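Local coordinates for protein ABC sugar (Ribose) transporter, periplasmic substrate-binding subunit (Rhodobacter sphaeroides, PDB 3L49) that probably binds a sugar in the periplasm as the substrate-binding subunit of an ABC transporter, at residues P77-I82 with T96-N101; N101-N106 with G252-Q257. All coordinates share one frame; numbering follows the deposited sequence.

Contact 1: P77-I82 with T96-N101; sequences PWLQKI and TPHAIN
His98 lays one face of its imidazole over the helix backbone where Leu79 passes into Gln80, and nearly all of the contact gathers round this ring. CB of Leu79 makes a CH-pi contact with it, lying 4.2 Å from the ring centroid and 28° off the normal. Gln80 N sits over the same face nearer the rim, 3.9 Å from His98 ND1. Gln80 then reaches round to the ring edge: with CG anti to the backbone N (chi1 178°) and a bend at chi2, its OE1 comes into the plane of the imidazole, 3.6 Å from His98 CE1, and its amide plane stands 87° from the ring. Leu79 is buried, and its CD1 meets Thr96 CG2 at 4.0 Å. Thr96 opens a type I beta turn in the connection between parallel strands 89-92 and 101-105, and its OG1 takes a weak bond from His98 N, 3.4 Å long. His98 ND1 hydrogen-bonds Asn83 OD1, and Gln80 NE2 hydrogen-bonds Asp84 OD2. Between the segments the contact is thus van der Waals and CH-pi packing; the His98-Asn83 bond is the polar tie to helix 72-84 and probably limits rotation of the imidazole.

Contact 2: N101-N106 with G252-Q257; sequences NNTTSN and GKLAVQ
Thr103 packs its whole side chain against the helix backbone at Leu254 and Ala255, and the tight part of the contact is confined to this one residue. Its OG1 lies 3.4 Å from Ala255 CA and 3.7 Å from Ala255 CB; with Ala255 contributing only a methyl, Thr103 CA and Ala255 CA come within 5.4 Å. The methyl branch, held anti to the backbone N while OG1 lies beside that N (chi1 -57°), goes to the other residue: Thr103 CG2 touches Leu254 CB at 3.7 Å, the two side chains crossing at about a right angle. The buried Thr103 OG1 is hydrogen-bonded to Asn258 ND2, further along the helix. Replacing Thr103 by an alanine removes hydroxyl and methyl, which is likely to leave Asn258 ND2 without this partner and a gap beside Leu254 CB. Toward the solvent side, Leu254 is partly exposed and its side chain meets Thr103 mainly through CB, whereas Ala255 is buried and also touches Val92. Farther out on the helix, Lys253 is turned away from the strand and has a long, weak ion pair with Glu30. Strand 101-105 runs between strands 89-92 and 271-280 in the sheet, with Thr103 also touching Thr272; helix 248-263 covers this face, and Val256 packs on helix 18-33.

In the fold
From the N terminus, the chain passes through helix 72-84 and strand 89-92, and contact 1 closes a short loop as residues 96-101 fold back onto that helix. Asn101 ends this segment and begins the next, so the chain runs directly into strand 101-105. Contact 2 opens there and closes only some 146 residues later, when helix 248-263 packs against the strand. The two loops are therefore in series, neither nested nor crossed, with centres about 16 Å apart. Contact 1 ties a connecting loop to a helix close by in sequence; contact 2 joins that early strand to a late helix, consistent with the periplasmic-binding-protein fold, whose lobes are built from discontinuous parts of the chain.

Contact 1: P77-I82 with T96-N101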
# COMPACT_ATOMS: atom_id res chain seq x y z
N PRO A 77 -0.38 11.29 17.79
CA PRO A 77 -0.65 11.52 19.22
C PRO A 77 -1.31 10.34 19.92
O PRO A 77 -1.16 10.18 21.13
CB PRO A 77 -1.61 12.72 19.23
CG PRO A 77 -1.49 13.33 17.87
CD PRO A 77 -1.19 12.21 16.95
N TRP A 78 -2.02 9.51 19.16
CA TRP A 78 -2.72 8.35 19.71
C TRP A 78 -1.78 7.17 19.86
O TRP A 78 -1.91 6.38 20.79
CB TRP A 78 -3.98 8.03 18.90
CG TRP A 78 -4.93 9.18 18.98
CD1 TRP A 78 -5.15 10.15 18.04
CD2 TRP A 78 -5.73 9.55 20.12
NE1 TRP A 78 -6.05 11.07 18.50
CE2 TRP A 78 -6.42 10.73 19.78
CE3 TRP A 78 -5.93 8.98 21.39
CZ2 TRP A 78 -7.31 11.35 20.66
CZ3 TRP A 78 -6.81 9.61 22.27
CH2 TRP A 78 -7.49 10.78 21.90
N LEU A 79 -0.82 7.08 18.93
CA LEU A 79 0.27 6.12 19.01
C LEU A 79 1.16 6.42 20.22
O LEU A 79 1.60 5.50 20.92
CB LEU A 79 1.10 6.15 17.72
CG LEU A 79 0.41 5.76 16.41
CD1 LEU A 79 1.36 5.93 15.24
CD2 LEU A 79 -0.15 4.34 16.43
N GLN A 80 1.39 7.71 20.46
CA GLN A 80 2.08 8.19 21.65
C GLN A 80 1.38 7.76 22.95
O GLN A 80 2.04 7.34 23.90
CB GLN A 80 2.20 9.72 21.60
CG GLN A 80 2.87 10.36 22.82
CD GLN A 80 4.34 10.03 22.91
OE1 GLN A 80 5.16 10.57 22.16
NE2 GLN A 80 4.70 9.13 23.83
N LYS A 81 0.05 7.84 22.97
CA LYS A 81 -0.75 7.41 24.13
C LYS A 81 -0.75 5.89 24.37
O LYS A 81 -0.88 5.47 25.53
CB LYS A 81 -2.17 7.97 24.06
CG LYS A 81 -2.28 9.42 24.56
CD LYS A 81 -3.44 10.16 23.90
CE LYS A 81 -3.38 11.66 24.20
NZ LYS A 81 -4.00 12.48 23.11
N ILE A 82 -0.59 5.09 23.31
CA ILE A 82 -0.36 3.64 23.47
C ILE A 82 0.97 3.39 24.19
O ILE A 82 1.06 2.53 25.08
CB ILE A 82 -0.39 2.87 22.12
CG1 ILE A 82 -1.73 3.07 21.40
CG2 ILE A 82 -0.17 1.36 22.34
CD1 ILE A 82 -1.69 2.81 19.90
N THR A 96 6.73 3.92 11.79
CA THR A 96 6.78 4.91 12.87
C THR A 96 7.77 4.52 13.97
O THR A 96 7.89 3.34 14.31
CB THR A 96 5.35 5.23 13.46
OG1 THR A 96 5.45 6.31 14.40
CG2 THR A 96 4.68 4.01 14.13
N PRO A 97 8.51 5.52 14.51
CA PRO A 97 9.34 5.36 15.71
C PRO A 97 8.57 4.87 16.96
O PRO A 97 9.18 4.32 17.87
CB PRO A 97 9.87 6.77 15.96
CG PRO A 97 9.83 7.42 14.63
CD PRO A 97 8.65 6.87 13.93
N HIS A 98 7.26 5.08 17.00
CA HIS A 98 6.41 4.65 18.11
C HIS A 98 6.34 3.11 18.23
O HIS A 98 5.99 2.59 19.28
CB HIS A 98 5.00 5.22 17.96
CG HIS A 98 4.91 6.71 18.11
ND1 HIS A 98 5.09 7.35 19.32
CD2 HIS A 98 4.62 7.67 17.21
CE1 HIS A 98 4.93 8.66 19.14
NE2 HIS A 98 4.64 8.88 17.87
N ALA A 99 6.68 2.41 17.15
CA ALA A 99 6.59 0.95 17.08
C ALA A 99 7.90 0.22 17.43
O ALA A 99 8.99 0.66 17.06
CB ALA A 99 6.11 0.53 15.70
N ILE A 100 7.76 -0.91 18.13
CA ILE A 100 8.85 -1.86 18.34
C ILE A 100 9.31 -2.45 17.00
O ILE A 100 10.51 -2.58 16.73
CB ILE A 100 8.39 -2.98 19.32
CG1 ILE A 100 8.30 -2.43 20.74
CG2 ILE A 100 9.32 -4.21 19.27
CD1 ILE A 100 7.31 -3.16 21.63
N ASN A 101 8.35 -2.77 16.15
CA ASN A 101 8.60 -3.46 14.89
C ASN A 101 7.59 -3.01 13.84
O ASN A 101 6.42 -2.77 14.15
CB ASN A 101 8.56 -4.99 15.11
CG ASN A 101 8.59 -5.79 13.80
OD1 ASN A 101 7.55 -5.99 13.17
ND2 ASN A 101 9.77 -6.26 13.40

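Contact 2: N101-N106 with G252-Q257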
# COMPACT_ATOMS: atom_id res chain seq x y z
N ASN A 101 8.35 -2.77 16.15
CA ASN A 101 8.60 -3.46 14.89
C ASN A 101 7.59 -3.01 13.84
O ASN A 101 6.42 -2.77 14.15
CB ASN A 101 8.56 -4.99 15.11
CG ASN A 101 8.59 -5.79 13.80
OD1 ASN A 101 7.55 -5.99 13.17
ND2 ASN A 101 9.77 -6.26 13.40
N ASN A 102 8.05 -2.88 12.61
CA ASN A 102 7.18 -2.65 11.47
C ASN A 102 7.35 -3.78 10.46
O ASN A 102 8.39 -3.87 9.82
CB ASN A 102 7.51 -1.31 10.81
CG ASN A 102 6.64 -1.03 9.60
OD1 ASN A 102 5.42 -1.17 9.64
ND2 ASN A 102 7.27 -0.64 8.50
N THR A 103 6.34 -4.64 10.33
CA THR A 103 6.35 -5.68 9.30
C THR A 103 5.74 -5.11 8.01
O THR A 103 4.70 -4.47 8.06
CB THR A 103 5.62 -6.97 9.76
OG1 THR A 103 6.23 -7.44 10.97
CG2 THR A 103 5.72 -8.06 8.70
N THR A 104 6.39 -5.34 6.88
CA THR A 104 6.09 -4.63 5.63
C THR A 104 6.78 -5.32 4.45
O THR A 104 7.17 -6.47 4.56
CB THR A 104 6.52 -3.13 5.76
OG1 THR A 104 6.14 -2.39 4.58
CG2 THR A 104 8.03 -2.98 6.02
N SER A 105 6.90 -4.62 3.32
CA SER A 105 7.72 -5.05 2.19
C SER A 105 8.85 -4.06 1.99
O SER A 105 8.89 -3.02 2.66
CB SER A 105 6.88 -5.12 0.92
OG SER A 105 5.93 -6.16 0.99
N ASN A 106 9.76 -4.36 1.08
CA ASN A 106 10.84 -3.43 0.77
C ASN A 106 10.35 -2.43 -0.26
O ASN A 106 10.48 -2.62 -1.47
CB ASN A 106 12.09 -4.16 0.28
CG ASN A 106 13.31 -3.25 0.21
OD1 ASN A 106 13.20 -2.02 0.26
ND2 ASN A 106 14.50 -3.85 0.09
N GLY A 252 0.91 -10.03 7.45
CA GLY A 252 0.07 -10.17 8.63
C GLY A 252 0.54 -11.26 9.57
O GLY A 252 0.62 -11.05 10.78
N LYS A 253 0.86 -12.42 8.99
CA LYS A 253 1.39 -13.57 9.72
C LYS A 253 2.68 -13.25 10.46
O LYS A 253 2.84 -13.63 11.62
CB LYS A 253 1.67 -14.71 8.75
CG LYS A 253 1.32 -16.07 9.30
CD LYS A 253 1.98 -17.18 8.52
CE LYS A 253 1.18 -18.48 8.66
NZ LYS A 253 2.02 -19.60 9.14
N LEU A 254 3.58 -12.54 9.78
CA LEU A 254 4.92 -12.24 10.31
C LEU A 254 4.89 -11.22 11.43
O LEU A 254 5.70 -11.29 12.37
CB LEU A 254 5.84 -11.75 9.18
CG LEU A 254 6.41 -12.73 8.16
CD1 LEU A 254 6.88 -11.98 6.92
CD2 LEU A 254 7.54 -13.55 8.77
N ALA A 255 3.97 -10.26 11.32
CA ALA A 255 3.75 -9.24 12.34
C ALA A 255 3.33 -9.84 13.68
O ALA A 255 3.79 -9.40 14.73
CB ALA A 255 2.71 -8.23 11.85
N VAL A 256 2.48 -10.87 13.63
CA VAL A 256 1.99 -11.54 14.83
C VAL A 256 3.12 -12.34 15.51
O VAL A 256 3.18 -12.41 16.74
CB VAL A 256 0.74 -12.42 14.54
CG1 VAL A 256 0.28 -13.18 15.78
CG2 VAL A 256 -0.39 -11.55 14.04
N GLN A 257 4.02 -12.91 14.74
CA GLN A 257 5.14 -13.60 15.38
C GLN A 257 6.25 -12.68 15.85
O GLN A 257 7.05 -13.07 16.68
CB GLN A 257 5.67 -14.80 14.60
CG GLN A 257 5.40 -14.80 13.14
CD GLN A 257 5.07 -16.18 12.63
OE1 GLN A 257 5.68 -16.65 11.67
NE2 GLN A 257 4.12 -16.85 13.26